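PDB 2CXI: phenylalanyl-tRNA synthetase beta chain from Pyrococcus horikoshii, which helps attach L-phenylalanine to tRNA(Phe) at the expense of ATP, as the beta subunit of an alpha2-beta2 synthetase, this N-terminal fragment including its amino acid-editing domain. Local coordinates for residues I154-A159 with F198-I203; H191-K196 with L210-I215. All coordinates share one frame; numbering follows the deposited sequence.

Contact 1 (I154-A159 with F198-I203); sequences IYYKAA and FYPLLI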
loop_
_atom_site.group_PDB
_atom_site.type_symbol
_atom_site.label_atom_id
_atom_site.label_comp_id
_atom_site.label_asym_id
_atom_site.label_seq_id
_atom_site.Cartn_x
_atom_site.Cartn_y
_atom_site.Cartn_z
ATOM N N ILE A 154 12.244 -4.582 0.911
ATOM C CA ILE A 154 13.275 -5.482 1.493
ATOM C C ILE A 154 13.746 -4.874 2.814
ATOM O O ILE A 154 13.813 -3.646 2.937
ATOM C CB ILE A 154 14.479 -5.700 0.493
ATOM C CG1 ILE A 154 13.979 -6.171 -0.888
ATOM C CG2 ILE A 154 15.514 -6.653 1.103
ATOM C CD1 ILE A 154 13.207 -7.499 -0.915
ATOM N N TYR A 155 14.044 -5.725 3.783
ATOM C CA TYR A 155 14.493 -5.317 5.133
ATOM C C TYR A 155 15.873 -5.872 5.459
ATOM O O TYR A 155 16.076 -7.048 5.361
ATOM C CB TYR A 155 13.492 -5.844 6.175
ATOM C CG TYR A 155 12.125 -5.270 5.945
ATOM C CD1 TYR A 155 11.255 -5.847 5.029
ATOM C CD2 TYR A 155 11.726 -4.107 6.621
ATOM C CE1 TYR A 155 9.976 -5.289 4.782
ATOM C CE2 TYR A 155 10.505 -3.551 6.399
ATOM C CZ TYR A 155 9.627 -4.138 5.485
ATOM O OH TYR A 155 8.389 -3.549 5.294
ATOM N N TYR A 156 16.811 -4.991 5.790
ATOM C CA TYR A 156 18.094 -5.385 6.344
ATOM C C TYR A 156 18.000 -5.091 7.862
ATOM O O TYR A 156 17.953 -3.921 8.278
ATOM C CB TYR A 156 19.202 -4.590 5.637
ATOM C CG TYR A 156 20.576 -4.804 6.213
ATOM C CD1 TYR A 156 21.047 -6.090 6.498
ATOM C CD2 TYR A 156 21.430 -3.712 6.422
ATOM C CE1 TYR A 156 22.327 -6.270 7.034
ATOM C CE2 TYR A 156 22.710 -3.891 6.920
ATOM C CZ TYR A 156 23.134 -5.180 7.237
ATOM O OH TYR A 156 24.384 -5.342 7.776
ATOM N N LYS A 157 17.863 -6.142 8.655
ATOM C CA LYS A 157 17.459 -6.001 10.057
ATOM C C LYS A 157 18.319 -6.739 11.080
ATOM O O LYS A 157 19.036 -7.687 10.749
ATOM C CB LYS A 157 15.977 -6.429 10.228
ATOM C CG LYS A 157 15.747 -7.947 10.023
ATOM C CD LYS A 157 14.333 -8.302 10.419
ATOM C CE LYS A 157 14.119 -9.815 10.310
ATOM N NZ LYS A 157 13.106 -10.362 11.323
ATOM N N ALA A 158 18.215 -6.302 12.338
ATOM C CA ALA A 158 18.795 -7.026 13.450
ATOM C C ALA A 158 17.794 -8.124 13.794
ATOM O O ALA A 158 16.662 -7.829 14.117
ATOM C CB ALA A 158 19.008 -6.074 14.652
ATOM N N ALA A 159 18.228 -9.371 13.682
ATOM C CA ALA A 159 17.407 -10.550 13.952
ATOM C C ALA A 159 17.808 -11.294 15.237
ATOM O O ALA A 159 18.998 -11.397 15.583
ATOM C CB ALA A 159 17.495 -11.509 12.775
ATOM N N PHE A 198 22.157 -9.471 18.363
ATOM C CA PHE A 198 21.341 -9.819 17.188
ATOM C C PHE A 198 22.260 -10.061 15.988
ATOM O O PHE A 198 23.403 -9.569 15.969
ATOM C CB PHE A 198 20.347 -8.707 16.850
ATOM C CG PHE A 198 19.452 -8.327 17.994
ATOM C CD1 PHE A 198 18.552 -9.249 18.528
ATOM C CD2 PHE A 198 19.522 -7.051 18.549
ATOM C CE1 PHE A 198 17.740 -8.904 19.625
ATOM C CE2 PHE A 198 18.701 -6.680 19.638
ATOM C CZ PHE A 198 17.803 -7.619 20.168
ATOM N N TYR A 199 21.795 -10.847 15.017
ATOM C CA TYR A 199 22.569 -11.026 13.760
ATOM C C TYR A 199 21.870 -10.317 12.599
ATOM O O TYR A 199 20.626 -10.231 12.583
ATOM C CB TYR A 199 22.782 -12.506 13.425
ATOM C CG TYR A 199 23.442 -13.341 14.502
ATOM C CD1 TYR A 199 24.337 -12.774 15.425
ATOM C CD2 TYR A 199 23.175 -14.712 14.590
ATOM C CE1 TYR A 199 24.944 -13.544 16.405
ATOM C CE2 TYR A 199 23.787 -15.497 15.558
ATOM C CZ TYR A 199 24.660 -14.893 16.477
ATOM O OH TYR A 199 25.274 -15.664 17.422
ATOM N N PRO A 200 22.639 -9.784 11.645
ATOM C CA PRO A 200 22.034 -9.092 10.500
ATOM C C PRO A 200 21.307 -10.117 9.627
ATOM O O PRO A 200 21.824 -11.219 9.391
ATOM C CB PRO A 200 23.249 -8.501 9.737
ATOM C CG PRO A 200 24.442 -8.633 10.693
ATOM C CD PRO A 200 24.121 -9.812 11.563
ATOM N N LEU A 201 20.121 -9.754 9.172
ATOM C CA LEU A 201 19.369 -10.602 8.274
ATOM C C LEU A 201 18.793 -9.730 7.141
ATOM O O LEU A 201 18.289 -8.637 7.383
ATOM C CB LEU A 201 18.245 -11.308 9.054
ATOM C CG LEU A 201 17.850 -12.702 8.591
ATOM C CD1 LEU A 201 19.064 -13.642 8.693
ATOM C CD2 LEU A 201 16.694 -13.217 9.480
ATOM N N LEU A 202 18.895 -10.226 5.919
ATOM C CA LEU A 202 18.284 -9.574 4.751
ATOM C C LEU A 202 17.050 -10.397 4.344
ATOM O O LEU A 202 17.186 -11.548 3.975
ATOM C CB LEU A 202 19.299 -9.549 3.594
ATOM C CG LEU A 202 18.938 -8.719 2.348
ATOM C CD1 LEU A 202 18.612 -7.180 2.659
ATOM C CD2 LEU A 202 20.022 -8.916 1.247
ATOM N N ILE A 203 15.866 -9.802 4.432
ATOM C CA ILE A 203 14.608 -10.556 4.378
ATOM C C ILE A 203 13.569 -9.798 3.562
ATOM O O ILE A 203 13.561 -8.532 3.557
ATOM C CB ILE A 203 14.115 -10.880 5.843
ATOM C CG1 ILE A 203 12.856 -11.765 5.816
ATOM C CG2 ILE A 203 13.760 -9.665 6.617
ATOM C CD1 ILE A 203 12.611 -12.516 7.154
#
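Tyr156 and Pro200 lie side by side and point the same way. CG of Tyr156 is anti to its backbone N (chi1 174°), and Tyr156 CE1 rests 3.6 Å from Pro200 CB. The hydroxyl of Tyr156 is hydrogen-bonded to Arg101 O. Leu202 shares this face, and Leu202 CD1 lies 3.5 Å from Ile154 CG2. Strands 154-159 and 199-204 form an antiparallel pair in the mixed sheet of the B3/4 domain, the editing part of the synthetase. Tyr155, Lys157 and Ala159 exchange paired N-H...O bonds with Ile203, Leu201 and Tyr199. The bond from Lys157 N to Leu201 O is 2.8 Å and nearly straight (172°). On the face of Lys157, the lysine runs diagonally to Ile203, with Lys157 CE 3.7 Å from Ile203 CG2. Near it, Ala159 CB meets Leu201 CD2 at 3.8 Å. Phe198 CB sits 3.7 Å from Ala158 CB, and its ring has the carbonyl oxygen of Ala159 at the edge. An alanine at Phe198 would keep CB, but losing the ring would probably leave a gap beside the Ala159 carbonyl and the Ala158 methyl. Tyr155 turns away from Ile203 at its far end, where its hydroxyl is hydrogen-bonded to Ser18 of a second subunit.

Contact 2 (H191-K196 with L210-I215); sequences HLIKDK and LSMPPI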
loop_
_atom_site.group_PDB
_atom_site.type_symbol
_atom_site.label_atom_id
_atom_site.label_comp_id
_atom_site.label_asym_id
_atom_site.label_seq_id
_atom_site.Cartn_x
_atom_site.Cartn_y
_atom_site.Cartn_z
ATOM N N HIS A 191 32.712 -15.038 13.700
ATOM C CA HIS A 191 33.304 -14.215 14.761
ATOM C C HIS A 191 32.991 -12.735 14.554
ATOM O O HIS A 191 32.980 -11.958 15.532
ATOM C CB HIS A 191 34.811 -14.429 14.840
ATOM C CG HIS A 191 35.563 -13.891 13.660
ATOM N ND1 HIS A 191 36.167 -12.652 13.664
ATOM C CD2 HIS A 191 35.814 -14.425 12.444
ATOM C CE1 HIS A 191 36.760 -12.451 12.501
ATOM N NE2 HIS A 191 36.556 -13.510 11.742
ATOM N N LEU A 192 32.680 -12.371 13.298
ATOM C CA LEU A 192 32.342 -10.974 12.938
ATOM C C LEU A 192 31.066 -10.484 13.603
ATOM O O LEU A 192 30.876 -9.275 13.777
ATOM C CB LEU A 192 32.243 -10.806 11.411
ATOM C CG LEU A 192 33.532 -11.078 10.598
ATOM C CD1 LEU A 192 33.283 -10.952 9.085
ATOM C CD2 LEU A 192 34.663 -10.155 11.014
ATOM N N ILE A 193 30.212 -11.438 13.970
ATOM C CA ILE A 193 28.864 -11.165 14.516
ATOM C C ILE A 193 28.449 -11.985 15.750
ATOM O O ILE A 193 27.546 -11.572 16.477
ATOM C CB ILE A 193 27.758 -11.328 13.393
ATOM C CG1 ILE A 193 27.645 -12.781 12.927
ATOM C CG2 ILE A 193 27.991 -10.335 12.200
ATOM C CD1 ILE A 193 26.432 -13.043 12.051
ATOM N N LYS A 194 29.079 -13.137 15.975
ATOM C CA LYS A 194 28.578 -14.105 16.975
ATOM C C LYS A 194 28.375 -13.603 18.405
ATOM O O LYS A 194 27.508 -14.123 19.113
ATOM C CB LYS A 194 29.394 -15.406 16.984
ATOM C CG LYS A 194 30.855 -15.255 17.428
ATOM C CD LYS A 194 31.228 -16.406 18.340
ATOM C CE LYS A 194 32.665 -16.301 18.851
ATOM N NZ LYS A 194 33.530 -16.916 17.819
ATOM N N ASP A 195 29.149 -12.597 18.816
ATOM C CA ASP A 195 29.106 -12.049 20.177
ATOM C C ASP A 195 28.151 -10.871 20.340
ATOM O O ASP A 195 28.025 -10.344 21.437
ATOM C CB ASP A 195 30.507 -11.657 20.630
ATOM C CG ASP A 195 31.433 -12.870 20.688
ATOM O OD1 ASP A 195 31.094 -13.812 21.443
ATOM O OD2 ASP A 195 32.468 -12.997 19.990
ATOM N N LYS A 196 27.452 -10.501 19.262
ATOM C CA LYS A 196 26.438 -9.434 19.329
ATOM C C LYS A 196 25.102 -10.008 19.775
ATOM O O LYS A 196 24.895 -11.225 19.753
ATOM C CB LYS A 196 26.297 -8.729 17.985
ATOM C CG LYS A 196 27.629 -8.289 17.368
ATOM C CD LYS A 196 28.442 -7.313 18.251
ATOM C CE LYS A 196 27.777 -5.956 18.422
ATOM N NZ LYS A 196 28.711 -4.973 19.088
ATOM N N LEU A 210 16.718 -13.732 2.288
ATOM C CA LEU A 210 17.739 -13.670 1.252
ATOM C C LEU A 210 19.098 -14.166 1.735
ATOM O O LEU A 210 19.716 -14.995 1.066
ATOM C CB LEU A 210 17.864 -12.226 0.721
ATOM C CG LEU A 210 16.859 -11.798 -0.337
ATOM C CD1 LEU A 210 15.464 -11.592 0.334
ATOM C CD2 LEU A 210 17.383 -10.489 -0.965
ATOM N N SER A 211 19.559 -13.655 2.881
ATOM C CA SER A 211 20.893 -13.967 3.371
ATOM C C SER A 211 21.037 -13.526 4.823
ATOM O O SER A 211 20.183 -12.795 5.356
ATOM C CB SER A 211 21.932 -13.231 2.494
ATOM O OG SER A 211 21.888 -11.818 2.762
HETATM N N MSE A 212 22.115 -13.977 5.469
HETATM C CA MSE A 212 22.544 -13.373 6.708
HETATM C C MSE A 212 23.909 -12.715 6.492
HETATM O O MSE A 212 24.935 -13.412 6.579
HETATM C CB MSE A 212 22.634 -14.462 7.801
HETATM C CG MSE A 212 23.309 -13.990 9.066
HETATM SE SE MSE A 212 23.205 -15.321 10.557
HETATM C CE MSE A 212 23.894 -16.811 9.711
ATOM N N PRO A 213 23.970 -11.408 6.144
ATOM C CA PRO A 213 25.291 -10.757 5.985
ATOM C C PRO A 213 26.109 -10.797 7.296
ATOM O O PRO A 213 25.526 -10.693 8.394
ATOM C CB PRO A 213 24.939 -9.323 5.602
ATOM C CG PRO A 213 23.554 -9.426 4.962
ATOM C CD PRO A 213 22.861 -10.491 5.838
ATOM N N PRO A 214 27.427 -10.957 7.226
ATOM C CA PRO A 214 28.194 -11.205 6.003
ATOM C C PRO A 214 28.581 -12.676 5.869
ATOM O O PRO A 214 29.709 -12.990 5.438
ATOM C CB PRO A 214 29.478 -10.392 6.276
ATOM C CG PRO A 214 29.713 -10.604 7.785
ATOM C CD PRO A 214 28.313 -10.779 8.396
ATOM N N ILE A 215 27.657 -13.566 6.223
ATOM C CA ILE A 215 27.938 -14.992 6.439
ATOM C C ILE A 215 27.593 -15.880 5.234
ATOM O O ILE A 215 28.479 -16.487 4.645
ATOM C CB ILE A 215 27.200 -15.488 7.718
ATOM C CG1 ILE A 215 27.579 -14.625 8.955
ATOM C CG2 ILE A 215 27.468 -17.027 7.963
ATOM C CD1 ILE A 215 29.133 -14.582 9.303
#
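Ile215 N donates to Met212 O at 2.7 Å, and both residues present side chains to Ile193. The bond closes a beta turn of type VI, with Pro213 and a cis Pro214 at its corners, where strand 209-212 of the B3/4 domain ends. Facing it is the loop that follows helix 184-189. That loop makes its own type I turn, closed by Lys196 N to Ile193 O at 3.0 Å. No hydrogen bond joins the two segments, and the contact is wholly apolar. Ile193 carries most of it. Its CG1 lies between the backbone N and the carbonyl carbon (chi1 66°), while its CG2 branch lies beside the N. The two branches meet different partners. The side chains of Ile193 and Pro214 slide past each other in opposite directions, with Ile193 CG2 3.8 Å from Pro214 CD. Ile193 CD1 approaches Ile215 tip to tip, 3.7 Å from Ile215 CG1. The same methyl, Ile193 CD1, also touches the selenium of the selenomethionine at Met212, with SE 4.2 Å away. The carbonyls of Pro214 and Ile215 both accept a hydrogen bond from Arg137 NH1. Leu192 adds a second touch to the cis-proline ring, with Leu192 CD1 3.8 Å from Pro214 CG.

The centres of contacts 1 and 2 are about 10 Å apart. Their segments alternate along the chain, and strands 199-204 and 209-212 are neighbours in one sheet. Leu202 N is probably hydrogen-bonded to Ser211 O (2.9 Å). Opposite Leu202, the neighbouring strand fits in two residues, Leu210 and Ser211, a classic beta bulge. Pro200 O packs on Met212 CG at 3.2 Å. Tyr199 also bridges the two contacts: its OH probably forms a hydrogen bond with Lys194 O (3.2 Å), and Ile193 touches its side chain. Leu201 and Met212 also share Leu176 of helix 176-182. Both contacts lie away from the predicted magnesium-binding residues Asp331, Asp337, Glu340 and Asp341.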